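Local coordinates for protein citrate synthase (Pyrobaculum aerophilum, PDB 2IBP) that probably catalyses the condensation of oxaloacetate with acetyl-CoA and water to citrate and coenzyme A, the entry step of the tricarboxylic acid cycle, at residues T34-I39 with V376-E381; V226-S231 with N386-P391; Q317-I322 with S349-Y354; D205-L210 with T364-M369; V8-K13 with L26-I31. All blocks are in the same frame, centred on the assembly; numbering follows the deposited sequence.

Overall arrangement
From the N terminus, contact 5 closes first, folding residues 8-13 back on 26-31 at the dimer interface; every other contact opens after it. Contact 1 begins next, at 34-39, and spans most of the chain before meeting the end of helix 363-382. Inside that span contact 4 ties helix 198-210 to an earlier part of the same long helix, and contact 3, shorter still, pairs two helices within the span of contact 4. Contact 2 runs from 226-231 to 386-391, so it crosses contacts 1 and 4 and also encloses contact 3. Contacts 1, 2 and 5 lie at the second subunit; contact 2 touches 1 and 5, while contacts 3 and 4 meet through Phe353, Tyr207 and Ile366.

Contact 1: residues T34-I39 with V376-E381; sequences TSISDI and VAHVLE
Thr34 and Glu381 meet where an ST turn, made by Ile36 N donating to Thr34 OG1, abuts the last turns of the long helix 363-382. The tight part centres on Ile36. Its CD1 methyl sits over the middle of one face of the His378 ring, 3.5 Å from the centroid and only 9° off the ring normal, a CH-pi contact, and the same methyl also lies 3.9 Å from Ala377 CB. His378 is fixed in turn by polar bonds at both ring nitrogens: Lys32 NZ is hydrogen-bonded to ND1, and Asp213 OD2 to NE2. The other part of the contact is polar and partly hydrated. With CG anti to the backbone N (chi1 -178°), the extended Glu381 carries its carboxylate to the turn, where it crosses Thr34 at about a right angle; OE1 also forms a salt bridge with Lys32 NZ, which would probably favour the ionised form. Each oxygen uses its syn lone pair: OE1 accepts from Thr34 OG1 at 2.6 Å, and OE2 from Ser35 N at 2.9 Å. Toward the wetter side packing gives way to a single water, which donates to Glu381 OE2 at 2.8 Å and lies 3.3 Å from Ser35 OG.

Contact 2: residues V226-S231 with N386-P391; sequences VASTLS and NRIFRP
Ser228 and Ile388 bring their CA atoms within 4.4 Å of each other, where a type I turn from Ala227 to Leu230 faces an irregular segment that runs on to strand 392-395. Two polar bonds, both made through Ser228, join the sides. Asn386 ND2 donates almost straight (175°) to Ser228 O at 2.9 Å; the acceptor lies in the amide plane of Asn386, whereas the donor stands 39° above the plane of the carbonyl. In the other bond Phe389 N gives its hydrogen to Ser228 OG at 3.1 Å. That hydroxyl, set between its own backbone N and carbonyl carbon (chi1 77°), is also hydrogen-bonded to Val225 O, so two partners grip it. The turn belongs to a Schellman motif ending helix 218-227, with Leu230 as the residue of positive phi. Leu230 CD2 lies 3.7 Å from Asn386 ND2. Ser228 OG also reaches the edge of the Phe389 ring near its plane, at CD2, and Thr229 CG2 meets Ile388 CD1 at 3.9 Å. Beyond the contact, Arg387 NH2 forms a salt bridge with Glu27 of the second subunit. Asn386 OD1, buried here, has no polar partner in the model and comes 3.3 Å from Ser228 CA.

Contact 3: residues Q317-I322 with S349-Y354; sequences QNLFAI and SGIAFY
The Tyr354 ring receives Gln317 at its edge: Gln317 OE1 lies near the ring plane, 3.6 Å from Tyr354 CE2, with the amide and the ring turned 58° apart. Leu319 comes to the same ring obliquely, its CD1 3.5 Å from Tyr354 CD2, the two side chains crossing at about a right angle. Tyr354 CG is anti to its backbone N (chi1 177°), which starts the ring toward Gln317 and Leu319; Gln317 CG lies 3.7 Å from Tyr354 OH, and the bend at chi2 turns CD back beside the ring. An alanine in place of Tyr354 would probably open a gap beside Leu319 CD1 and leave the bent Gln317 side chain without the ring edge beside it. One turn back, Ile351 completes the apolar seam with CG2 3.9 Å from Leu319 CB. Helix 252-263 also touches Leu319, through Tyr260 and Leu261. Phe320 packs on helix 297-313, its side chain about 6 Å from that of Glu304, a residue that can bind magnesium, though it holds no ion in this chain of the model. This helix-on-helix layering is consistent with the small domain of citrate synthases.

Contact 4: residues D205-L210 with T364-M369; sequences DLYLIL and TPIFAM
Tyr207 and Phe367 meet at their edges: Tyr207 OH lies near the plane of the Phe367 ring at its edge, 3.5 Å from CD1, and the backbone atom Phe367 CA lies at the edge of the tyrosine ring. Tyr207 leaves its helix with CG anti to the backbone N (chi1 -180°), and the two aromatic side chains cross at about a right angle. The CG2 methyl of Ile366 meets Tyr207 CE2 at 3.8 Å while the rest of that side chain leads away. Leu208 has CG anti to the carbonyl carbon instead, and its CD2 reaches Met369 CB at 3.9 Å. An alanine at Tyr207 would probably leave Ile366 CG2 facing a gap and His211 without its stacked ring. The Tyr207 side chain is about 6 Å from that of Asp346, a predicted active-site residue, which puts this crossing in the helical core beside the probable active site. The helical segments cross at -67°, the closest approach of their axes 9.2 Å. Around them helix 183-192 touches Leu208, Ile366 and Met369, helix 141-169 touches Met369 and Pro365, and helix 109-123 lies against Pro365 and Ala368.

Contact 5: residues V8-K13 with L26-I31; sequences VKTTGK and LEDVLI
An ST turn at Thr10 meets a type II beta turn, Leu26 to Val29, in the N-terminal arm of the subunit. Thr10 OG1 serves both sides: it accepts from Gly12 N at 3.0 Å, which makes the ST turn, and donates to Glu27 O at 2.5 Å, tilted 27° from the carbonyl plane. The hydroxyl stands there because OG1 is anti to its own backbone N (chi1 -179°). Asp28, with the positive phi of the third turn position, points its carboxylate at Thr11: Thr11 N donates to OD2 at 2.8 Å, on the anti lone pair. Thr11 OG1 also reaches Asp28 OD2, but the modelled separation is too short to be trusted. Gly12 suits its place, since a beta carbon on it would fall 2.8 Å from Glu27 CB. Beside the polar group Val8 CG1 and Val29 CG2 meet more loosely, with Ile23 touching both valines. On the wet side one water donates to Lys9 O and Asp28 O, another to Thr11 O and Glu27 OE2, and a third accepts from Lys13 N while donating to Glu27 OE1. Strand residues of both segments pair antiparallel with the second subunit. The intervening residues carry Cys19, whose disulfide to Cys394 closes the chain into a ring, the feature behind the interlinked, catenane dimer.

Contact 1: residues T34-I39 with V376-E381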
# COMPACT_ATOMS: atom_id res chain seq x y z
N THR A 34 -7.73 15.25 -12.37
CA THR A 34 -8.45 14.05 -12.68
C THR A 34 -9.73 14.34 -13.42
O THR A 34 -10.27 15.44 -13.32
CB THR A 34 -8.84 13.30 -11.39
OG1 THR A 34 -9.37 12.01 -11.70
CG2 THR A 34 -9.84 14.11 -10.56
N SER A 35 -10.16 13.36 -14.20
CA SER A 35 -11.45 13.44 -14.87
C SER A 35 -12.33 12.25 -14.49
O SER A 35 -13.40 12.07 -15.07
CB SER A 35 -11.26 13.51 -16.38
OG SER A 35 -10.67 12.33 -16.88
N ILE A 36 -11.99 11.54 -13.42
CA ILE A 36 -12.69 10.31 -13.05
C ILE A 36 -14.01 10.57 -12.35
O ILE A 36 -15.04 10.09 -12.80
CB ILE A 36 -11.81 9.35 -12.24
CG1 ILE A 36 -10.59 8.95 -13.09
CG2 ILE A 36 -12.60 8.10 -11.85
CD1 ILE A 36 -9.53 8.13 -12.38
N SER A 37 -13.97 11.30 -11.24
CA SER A 37 -15.20 11.61 -10.52
C SER A 37 -15.10 12.96 -9.86
O SER A 37 -14.00 13.49 -9.65
CB SER A 37 -15.51 10.54 -9.47
OG SER A 37 -14.50 10.51 -8.46
N ASP A 38 -16.25 13.52 -9.52
CA ASP A 38 -16.29 14.82 -8.88
C ASP A 38 -17.47 14.84 -7.95
O ASP A 38 -18.49 14.23 -8.23
CB ASP A 38 -16.47 15.93 -9.92
CG ASP A 38 -16.21 17.31 -9.34
OD1 ASP A 38 -15.39 17.44 -8.41
OD2 ASP A 38 -16.81 18.29 -9.83
N ILE A 39 -17.30 15.55 -6.84
CA ILE A 39 -18.37 15.71 -5.88
C ILE A 39 -18.61 17.18 -5.62
O ILE A 39 -17.65 17.95 -5.43
CB ILE A 39 -18.01 15.12 -4.52
CG1 ILE A 39 -17.77 13.62 -4.62
CG2 ILE A 39 -19.11 15.42 -3.49
CD1 ILE A 39 -17.06 13.06 -3.41
N VAL A 376 -8.19 1.21 -10.20
CA VAL A 376 -7.43 0.96 -11.43
C VAL A 376 -7.50 2.16 -12.40
O VAL A 376 -6.49 2.54 -13.00
CB VAL A 376 -7.74 -0.39 -12.09
CG1 VAL A 376 -7.42 -1.52 -11.13
CG2 VAL A 376 -9.20 -0.46 -12.55
N ALA A 377 -8.66 2.79 -12.50
CA ALA A 377 -8.80 3.98 -13.37
C ALA A 377 -7.87 5.08 -12.87
O ALA A 377 -7.25 5.80 -13.66
CB ALA A 377 -10.25 4.48 -13.38
N HIS A 378 -7.82 5.25 -11.55
CA HIS A 378 -6.97 6.29 -10.97
C HIS A 378 -5.50 6.02 -11.22
O HIS A 378 -4.77 6.93 -11.56
CB HIS A 378 -7.23 6.44 -9.48
CG HIS A 378 -8.35 7.38 -9.16
ND1 HIS A 378 -8.18 8.74 -9.09
CD2 HIS A 378 -9.64 7.14 -8.82
CE1 HIS A 378 -9.33 9.31 -8.76
NE2 HIS A 378 -10.23 8.36 -8.61
N VAL A 379 -5.09 4.76 -11.11
CA VAL A 379 -3.71 4.38 -11.40
C VAL A 379 -3.36 4.68 -12.85
O VAL A 379 -2.36 5.35 -13.13
CB VAL A 379 -3.43 2.91 -11.09
CG1 VAL A 379 -2.08 2.47 -11.71
CG2 VAL A 379 -3.44 2.71 -9.57
N LEU A 380 -4.20 4.22 -13.77
CA LEU A 380 -3.94 4.45 -15.18
C LEU A 380 -3.89 5.94 -15.49
O LEU A 380 -3.05 6.38 -16.29
CB LEU A 380 -4.97 3.74 -16.05
CG LEU A 380 -4.93 2.22 -15.88
CD1 LEU A 380 -6.03 1.56 -16.68
CD2 LEU A 380 -3.58 1.62 -16.23
N GLU A 381 -4.75 6.72 -14.86
CA GLU A 381 -4.73 8.15 -15.04
C GLU A 381 -3.40 8.75 -14.58
O GLU A 381 -2.79 9.54 -15.28
CB GLU A 381 -5.89 8.80 -14.31
CG GLU A 381 -5.97 10.29 -14.50
CD GLU A 381 -7.19 10.87 -13.85
OE1 GLU A 381 -7.27 10.82 -12.60
OE2 GLU A 381 -8.05 11.40 -14.59
O HOH W 1 -8.64 9.79 -16.74

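Contact 2: residues V226-S231 with N386-P391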
# COMPACT_ATOMS: atom_id res chain seq x y z
N VAL A 226 1.85 3.31 -4.53
CA VAL A 226 2.43 2.09 -5.03
C VAL A 226 2.62 2.19 -6.53
O VAL A 226 3.70 1.92 -7.03
CB VAL A 226 1.57 0.87 -4.65
CG1 VAL A 226 2.02 -0.37 -5.41
CG2 VAL A 226 1.61 0.66 -3.13
N ALA A 227 1.60 2.64 -7.25
CA ALA A 227 1.72 2.75 -8.70
C ALA A 227 2.78 3.74 -9.11
O ALA A 227 3.39 3.58 -10.18
CB ALA A 227 0.39 3.12 -9.31
N SER A 228 3.08 4.71 -8.25
CA SER A 228 4.03 5.77 -8.61
C SER A 228 5.46 5.27 -8.80
O SER A 228 6.28 5.96 -9.43
CB SER A 228 4.02 6.93 -7.62
OG SER A 228 4.72 6.60 -6.43
N THR A 229 5.76 4.09 -8.25
CA THR A 229 7.06 3.46 -8.40
C THR A 229 7.10 2.58 -9.65
O THR A 229 8.09 1.91 -9.92
CB THR A 229 7.39 2.54 -7.22
OG1 THR A 229 6.50 1.41 -7.21
CG2 THR A 229 7.31 3.27 -5.90
N LEU A 230 5.97 2.57 -10.36
CA LEU A 230 5.74 1.73 -11.52
C LEU A 230 5.56 0.28 -11.14
O LEU A 230 5.70 -0.62 -11.98
CB LEU A 230 6.78 1.92 -12.62
CG LEU A 230 6.80 3.34 -13.20
CD1 LEU A 230 7.78 3.35 -14.38
CD2 LEU A 230 5.44 3.82 -13.63
N SER A 231 5.17 0.04 -9.88
CA SER A 231 4.81 -1.28 -9.42
C SER A 231 3.54 -1.68 -10.18
O SER A 231 2.84 -0.84 -10.73
CB SER A 231 4.57 -1.29 -7.91
OG SER A 231 4.30 -2.60 -7.46
N ASN A 386 3.31 10.07 -14.77
CA ASN A 386 3.73 9.50 -13.52
C ASN A 386 4.87 10.27 -12.88
O ASN A 386 5.77 10.75 -13.57
CB ASN A 386 4.21 8.07 -13.70
CG ASN A 386 4.47 7.38 -12.37
OD1 ASN A 386 3.55 7.15 -11.60
ND2 ASN A 386 5.74 7.12 -12.08
N ARG A 387 4.82 10.35 -11.56
CA ARG A 387 5.95 10.87 -10.80
C ARG A 387 5.97 10.09 -9.50
O ARG A 387 4.98 10.07 -8.78
CB ARG A 387 5.83 12.36 -10.49
CG ARG A 387 7.03 12.94 -9.74
CD ARG A 387 8.27 12.90 -10.62
NE ARG A 387 9.39 13.67 -10.07
CZ ARG A 387 9.64 14.95 -10.37
NH1 ARG A 387 8.83 15.63 -11.17
NH2 ARG A 387 10.69 15.55 -9.84
N ILE A 388 7.11 9.50 -9.16
CA ILE A 388 7.21 8.78 -7.90
C ILE A 388 6.98 9.74 -6.73
O ILE A 388 7.45 10.88 -6.73
CB ILE A 388 8.56 8.09 -7.77
CG1 ILE A 388 8.60 7.20 -6.53
CG2 ILE A 388 9.67 9.11 -7.80
CD1 ILE A 388 9.79 6.28 -6.51
N PHE A 389 6.22 9.28 -5.74
CA PHE A 389 5.98 10.09 -4.55
C PHE A 389 7.27 10.18 -3.73
O PHE A 389 7.94 9.17 -3.49
CB PHE A 389 4.80 9.59 -3.74
CG PHE A 389 3.48 9.95 -4.36
CD1 PHE A 389 2.89 11.18 -4.11
CD2 PHE A 389 2.90 9.12 -5.29
CE1 PHE A 389 1.67 11.52 -4.72
CE2 PHE A 389 1.72 9.47 -5.92
CZ PHE A 389 1.11 10.66 -5.63
N ARG A 390 7.62 11.41 -3.36
CA ARG A 390 8.86 11.71 -2.64
C ARG A 390 8.63 12.66 -1.46
O ARG A 390 9.24 13.72 -1.40
CB ARG A 390 9.84 12.40 -3.61
CG ARG A 390 10.35 11.52 -4.74
CD ARG A 390 11.18 12.33 -5.74
NE ARG A 390 11.72 11.50 -6.81
CZ ARG A 390 12.23 11.96 -7.94
NH1 ARG A 390 12.23 13.26 -8.20
NH2 ARG A 390 12.71 11.12 -8.86
N PRO A 391 7.73 12.31 -0.53
CA PRO A 391 7.52 13.19 0.61
C PRO A 391 8.70 13.06 1.55
O PRO A 391 9.63 12.27 1.28
CB PRO A 391 6.27 12.61 1.27
CG PRO A 391 6.40 11.12 0.98
CD PRO A 391 6.94 11.07 -0.42

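Contact 3: residues Q317-I322 with S349-Y354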
# COMPACT_ATOMS: atom_id res chain seq x y z
N GLN A 317 -35.96 -7.76 11.13
CA GLN A 317 -35.21 -7.19 12.25
C GLN A 317 -35.50 -5.69 12.41
O GLN A 317 -34.85 -5.02 13.20
CB GLN A 317 -33.71 -7.46 12.11
CG GLN A 317 -33.27 -8.86 12.53
CD GLN A 317 -33.79 -9.96 11.62
OE1 GLN A 317 -33.58 -9.94 10.41
NE2 GLN A 317 -34.40 -10.98 12.23
N ASN A 318 -36.49 -5.20 11.65
CA ASN A 318 -36.96 -3.82 11.72
C ASN A 318 -35.89 -2.78 11.41
O ASN A 318 -36.02 -1.61 11.76
CB ASN A 318 -37.58 -3.55 13.11
CG ASN A 318 -38.60 -4.62 13.51
OD1 ASN A 318 -38.47 -5.24 14.56
ND2 ASN A 318 -39.53 -4.89 12.62
N LEU A 319 -34.87 -3.20 10.66
CA LEU A 319 -33.77 -2.33 10.33
C LEU A 319 -34.23 -1.13 9.52
O LEU A 319 -33.87 0.01 9.80
CB LEU A 319 -32.72 -3.10 9.54
CG LEU A 319 -32.08 -4.28 10.27
CD1 LEU A 319 -31.07 -4.96 9.35
CD2 LEU A 319 -31.41 -3.78 11.55
N PHE A 320 -35.07 -1.37 8.52
CA PHE A 320 -35.51 -0.27 7.68
C PHE A 320 -36.44 0.69 8.45
O PHE A 320 -36.34 1.91 8.35
CB PHE A 320 -36.18 -0.80 6.41
CG PHE A 320 -36.48 0.25 5.42
CD1 PHE A 320 -35.47 0.75 4.61
CD2 PHE A 320 -37.75 0.80 5.32
CE1 PHE A 320 -35.73 1.76 3.71
CE2 PHE A 320 -38.01 1.82 4.43
CZ PHE A 320 -36.99 2.29 3.62
N ALA A 321 -37.30 0.11 9.28
CA ALA A 321 -38.22 0.90 10.11
C ALA A 321 -37.44 1.79 11.08
O ALA A 321 -37.74 2.98 11.22
CB ALA A 321 -39.14 -0.03 10.90
N ILE A 322 -36.43 1.21 11.72
CA ILE A 322 -35.60 1.95 12.67
C ILE A 322 -34.80 3.04 11.96
O ILE A 322 -34.82 4.21 12.37
CB ILE A 322 -34.69 1.00 13.45
CG1 ILE A 322 -35.52 0.03 14.30
CG2 ILE A 322 -33.69 1.78 14.32
CD1 ILE A 322 -34.72 -1.12 14.89
N SER A 349 -26.78 1.39 3.63
CA SER A 349 -26.26 0.31 2.80
C SER A 349 -26.02 -1.07 3.40
O SER A 349 -25.97 -2.04 2.66
CB SER A 349 -25.00 0.76 2.08
OG SER A 349 -23.93 0.83 2.98
N GLY A 350 -25.93 -1.17 4.73
CA GLY A 350 -25.74 -2.46 5.37
C GLY A 350 -27.01 -3.25 5.55
O GLY A 350 -26.98 -4.47 5.75
N ILE A 351 -28.15 -2.58 5.41
CA ILE A 351 -29.44 -3.22 5.67
C ILE A 351 -29.76 -4.35 4.70
O ILE A 351 -30.01 -5.49 5.10
CB ILE A 351 -30.56 -2.18 5.69
CG1 ILE A 351 -30.33 -1.19 6.85
CG2 ILE A 351 -31.92 -2.88 5.78
CD1 ILE A 351 -31.29 -0.02 6.88
N ALA A 352 -29.68 -4.06 3.41
CA ALA A 352 -29.95 -5.08 2.41
C ALA A 352 -28.94 -6.22 2.52
O ALA A 352 -29.34 -7.38 2.52
CB ALA A 352 -29.93 -4.46 1.01
N PHE A 353 -27.65 -5.89 2.68
CA PHE A 353 -26.63 -6.94 2.79
C PHE A 353 -26.96 -7.87 3.94
O PHE A 353 -26.88 -9.09 3.83
CB PHE A 353 -25.23 -6.39 3.07
CG PHE A 353 -24.59 -5.62 1.95
CD1 PHE A 353 -24.93 -5.83 0.64
CD2 PHE A 353 -23.50 -4.81 2.23
CE1 PHE A 353 -24.28 -5.11 -0.38
CE2 PHE A 353 -22.84 -4.12 1.23
CZ PHE A 353 -23.21 -4.31 -0.07
N TYR A 354 -27.29 -7.27 5.08
CA TYR A 354 -27.62 -8.04 6.27
C TYR A 354 -28.76 -9.01 5.95
O TYR A 354 -28.69 -10.20 6.26
CB TYR A 354 -28.00 -7.11 7.42
CG TYR A 354 -28.42 -7.83 8.69
CD1 TYR A 354 -27.52 -8.11 9.69
CD2 TYR A 354 -29.75 -8.17 8.88
CE1 TYR A 354 -27.91 -8.78 10.83
CE2 TYR A 354 -30.16 -8.79 10.02
CZ TYR A 354 -29.25 -9.11 10.98
OH TYR A 354 -29.69 -9.75 12.12

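Contact 4: residues D205-L210 with T364-M369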
# COMPACT_ATOMS: atom_id res chain seq x y z
N ASP A 205 -25.87 -4.81 -7.87
CA ASP A 205 -25.46 -4.00 -9.02
C ASP A 205 -25.48 -2.51 -8.65
O ASP A 205 -24.54 -1.77 -8.95
CB ASP A 205 -26.39 -4.24 -10.20
CG ASP A 205 -25.80 -3.77 -11.52
OD1 ASP A 205 -24.60 -4.00 -11.75
OD2 ASP A 205 -26.56 -3.28 -12.38
N LEU A 206 -26.56 -2.08 -8.01
CA LEU A 206 -26.70 -0.69 -7.61
C LEU A 206 -25.59 -0.31 -6.64
O LEU A 206 -24.95 0.73 -6.80
CB LEU A 206 -28.06 -0.45 -6.95
CG LEU A 206 -28.35 0.99 -6.57
CD1 LEU A 206 -28.27 1.92 -7.79
CD2 LEU A 206 -29.75 1.04 -5.91
N TYR A 207 -25.35 -1.14 -5.64
CA TYR A 207 -24.30 -0.86 -4.68
C TYR A 207 -22.96 -0.70 -5.40
O TYR A 207 -22.20 0.23 -5.12
CB TYR A 207 -24.20 -1.97 -3.65
CG TYR A 207 -23.12 -1.71 -2.63
CD1 TYR A 207 -23.41 -1.07 -1.42
CD2 TYR A 207 -21.80 -2.02 -2.90
CE1 TYR A 207 -22.40 -0.79 -0.52
CE2 TYR A 207 -20.80 -1.72 -2.02
CZ TYR A 207 -21.11 -1.11 -0.84
OH TYR A 207 -20.10 -0.81 0.04
N LEU A 208 -22.70 -1.58 -6.35
CA LEU A 208 -21.44 -1.54 -7.07
C LEU A 208 -21.32 -0.25 -7.86
O LEU A 208 -20.27 0.37 -7.91
CB LEU A 208 -21.26 -2.76 -7.97
CG LEU A 208 -21.13 -4.12 -7.30
CD1 LEU A 208 -21.05 -5.20 -8.34
CD2 LEU A 208 -19.96 -4.22 -6.35
N ILE A 209 -22.40 0.15 -8.53
CA ILE A 209 -22.37 1.42 -9.24
C ILE A 209 -22.10 2.57 -8.28
O ILE A 209 -21.25 3.41 -8.50
CB ILE A 209 -23.73 1.69 -9.92
CG1 ILE A 209 -23.94 0.68 -11.05
CG2 ILE A 209 -23.81 3.14 -10.41
CD1 ILE A 209 -25.33 0.73 -11.67
N LEU A 210 -22.82 2.57 -7.17
CA LEU A 210 -22.79 3.71 -6.27
C LEU A 210 -21.48 3.93 -5.57
O LEU A 210 -21.20 5.05 -5.18
CB LEU A 210 -23.90 3.64 -5.23
CG LEU A 210 -25.33 3.78 -5.76
CD1 LEU A 210 -26.27 3.58 -4.56
CD2 LEU A 210 -25.58 5.10 -6.48
N THR A 364 -17.03 -4.83 3.71
CA THR A 364 -15.91 -4.07 3.14
C THR A 364 -15.34 -4.74 1.90
O THR A 364 -15.06 -4.06 0.92
CB THR A 364 -14.87 -3.73 4.20
OG1 THR A 364 -15.52 -2.95 5.22
CG2 THR A 364 -13.75 -2.89 3.57
N PRO A 365 -15.22 -6.09 1.90
CA PRO A 365 -14.86 -6.75 0.65
C PRO A 365 -15.78 -6.38 -0.53
O PRO A 365 -15.30 -6.18 -1.64
CB PRO A 365 -14.95 -8.22 1.01
CG PRO A 365 -14.46 -8.24 2.43
CD PRO A 365 -15.04 -6.99 3.05
N ILE A 366 -17.08 -6.27 -0.30
CA ILE A 366 -17.99 -5.85 -1.38
C ILE A 366 -17.72 -4.40 -1.80
O ILE A 366 -17.79 -4.07 -2.98
CB ILE A 366 -19.45 -6.08 -0.99
CG1 ILE A 366 -19.67 -7.59 -0.84
CG2 ILE A 366 -20.41 -5.53 -2.06
CD1 ILE A 366 -20.97 -7.98 -0.16
N PHE A 367 -17.38 -3.54 -0.85
CA PHE A 367 -16.96 -2.18 -1.21
C PHE A 367 -15.74 -2.25 -2.18
O PHE A 367 -15.68 -1.53 -3.17
CB PHE A 367 -16.60 -1.39 0.05
CG PHE A 367 -16.18 0.02 -0.22
CD1 PHE A 367 -17.10 1.05 -0.20
CD2 PHE A 367 -14.86 0.32 -0.51
CE1 PHE A 367 -16.69 2.36 -0.44
CE2 PHE A 367 -14.46 1.62 -0.72
CZ PHE A 367 -15.37 2.65 -0.66
N ALA A 368 -14.77 -3.11 -1.87
CA ALA A 368 -13.61 -3.33 -2.74
C ALA A 368 -14.05 -3.81 -4.14
O ALA A 368 -13.46 -3.41 -5.15
CB ALA A 368 -12.65 -4.38 -2.11
N MET A 369 -15.03 -4.69 -4.19
CA MET A 369 -15.57 -5.15 -5.48
C MET A 369 -16.09 -3.99 -6.31
O MET A 369 -16.00 -4.00 -7.53
CB MET A 369 -16.70 -6.16 -5.28
CG MET A 369 -16.19 -7.51 -4.85
SD MET A 369 -17.49 -8.49 -4.08
CE MET A 369 -18.88 -8.14 -5.15

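Contact 5: residues V8-K13 with L26-I31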
# COMPACT_ATOMS: atom_id res chain seq x y z
N VAL A 8 0.00 26.20 -0.95
CA VAL A 8 -0.85 25.02 -0.82
C VAL A 8 -2.00 25.32 0.12
O VAL A 8 -1.79 25.63 1.29
CB VAL A 8 -0.05 23.82 -0.27
CG1 VAL A 8 -0.95 22.63 0.01
CG2 VAL A 8 1.08 23.45 -1.21
N LYS A 9 -3.23 25.22 -0.39
CA LYS A 9 -4.42 25.48 0.41
C LYS A 9 -4.85 24.21 1.11
O LYS A 9 -4.70 23.11 0.57
CB LYS A 9 -5.56 26.02 -0.46
CG LYS A 9 -5.26 27.37 -1.09
CD LYS A 9 -6.41 27.86 -1.95
CE LYS A 9 -6.12 29.23 -2.53
NZ LYS A 9 -7.23 29.75 -3.38
N THR A 10 -5.35 24.35 2.34
CA THR A 10 -5.77 23.18 3.11
C THR A 10 -6.75 23.56 4.21
O THR A 10 -6.71 24.67 4.74
CB THR A 10 -4.55 22.46 3.73
OG1 THR A 10 -4.98 21.31 4.47
CG2 THR A 10 -3.78 23.40 4.67
N THR A 11 -7.64 22.63 4.53
CA THR A 11 -8.60 22.82 5.61
C THR A 11 -8.15 21.99 6.81
O THR A 11 -8.85 21.94 7.81
CB THR A 11 -10.01 22.34 5.19
OG1 THR A 11 -9.98 20.94 4.91
CG2 THR A 11 -10.50 23.11 3.97
N GLY A 12 -6.98 21.38 6.71
CA GLY A 12 -6.45 20.54 7.78
C GLY A 12 -5.57 21.27 8.78
O GLY A 12 -5.41 22.49 8.71
N LYS A 13 -5.00 20.51 9.71
CA LYS A 13 -4.13 21.07 10.73
C LYS A 13 -2.71 21.19 10.22
O LYS A 13 -2.20 20.30 9.53
CB LYS A 13 -4.16 20.20 11.99
CG LYS A 13 -5.55 20.09 12.60
CD LYS A 13 -5.55 19.30 13.90
CE LYS A 13 -6.97 19.10 14.41
NZ LYS A 13 -7.69 20.40 14.56
N LEU A 26 -1.98 15.38 5.01
CA LEU A 26 -2.00 15.96 3.66
C LEU A 26 -3.44 16.31 3.24
O LEU A 26 -3.83 16.19 2.08
CB LEU A 26 -1.35 14.99 2.65
CG LEU A 26 0.13 14.69 2.90
CD1 LEU A 26 0.64 13.61 1.96
CD2 LEU A 26 0.96 15.96 2.78
N GLU A 27 -4.22 16.79 4.21
CA GLU A 27 -5.61 17.11 3.96
C GLU A 27 -5.76 18.18 2.89
O GLU A 27 -5.23 19.29 3.01
CB GLU A 27 -6.33 17.52 5.25
CG GLU A 27 -7.84 17.66 5.08
CD GLU A 27 -8.61 17.65 6.39
OE1 GLU A 27 -7.99 17.45 7.47
OE2 GLU A 27 -9.84 17.85 6.34
N ASP A 28 -6.45 17.79 1.82
CA ASP A 28 -6.75 18.66 0.70
C ASP A 28 -5.58 18.96 -0.19
O ASP A 28 -5.70 19.78 -1.09
CB ASP A 28 -7.35 19.98 1.19
CG ASP A 28 -8.58 19.76 2.04
OD1 ASP A 28 -9.33 18.80 1.78
OD2 ASP A 28 -8.80 20.59 2.95
N VAL A 29 -4.42 18.35 0.06
CA VAL A 29 -3.25 18.59 -0.76
C VAL A 29 -3.44 17.92 -2.12
O VAL A 29 -3.81 16.75 -2.19
CB VAL A 29 -1.98 18.08 -0.09
CG1 VAL A 29 -0.76 18.30 -0.97
CG2 VAL A 29 -1.79 18.75 1.28
N LEU A 30 -3.27 18.70 -3.19
CA LEU A 30 -3.44 18.21 -4.54
C LEU A 30 -2.34 17.26 -4.97
O LEU A 30 -1.16 17.52 -4.73
CB LEU A 30 -3.51 19.39 -5.52
CG LEU A 30 -4.76 20.28 -5.39
CD1 LEU A 30 -4.58 21.60 -6.13
CD2 LEU A 30 -6.02 19.54 -5.89
N ILE A 31 -2.72 16.14 -5.60
CA ILE A 31 -1.73 15.21 -6.12
C ILE A 31 -1.77 15.07 -7.64
O ILE A 31 -0.85 14.53 -8.24
CB ILE A 31 -1.85 13.81 -5.45
CG1 ILE A 31 -3.21 13.15 -5.73
CG2 ILE A 31 -1.65 13.94 -3.94
CD1 ILE A 31 -3.24 11.70 -5.30
O HOH W 2 -4.04 21.87 -2.11
O HOH W 3 -11.08 19.85 7.51
O HOH W 4 -5.33 17.62 8.98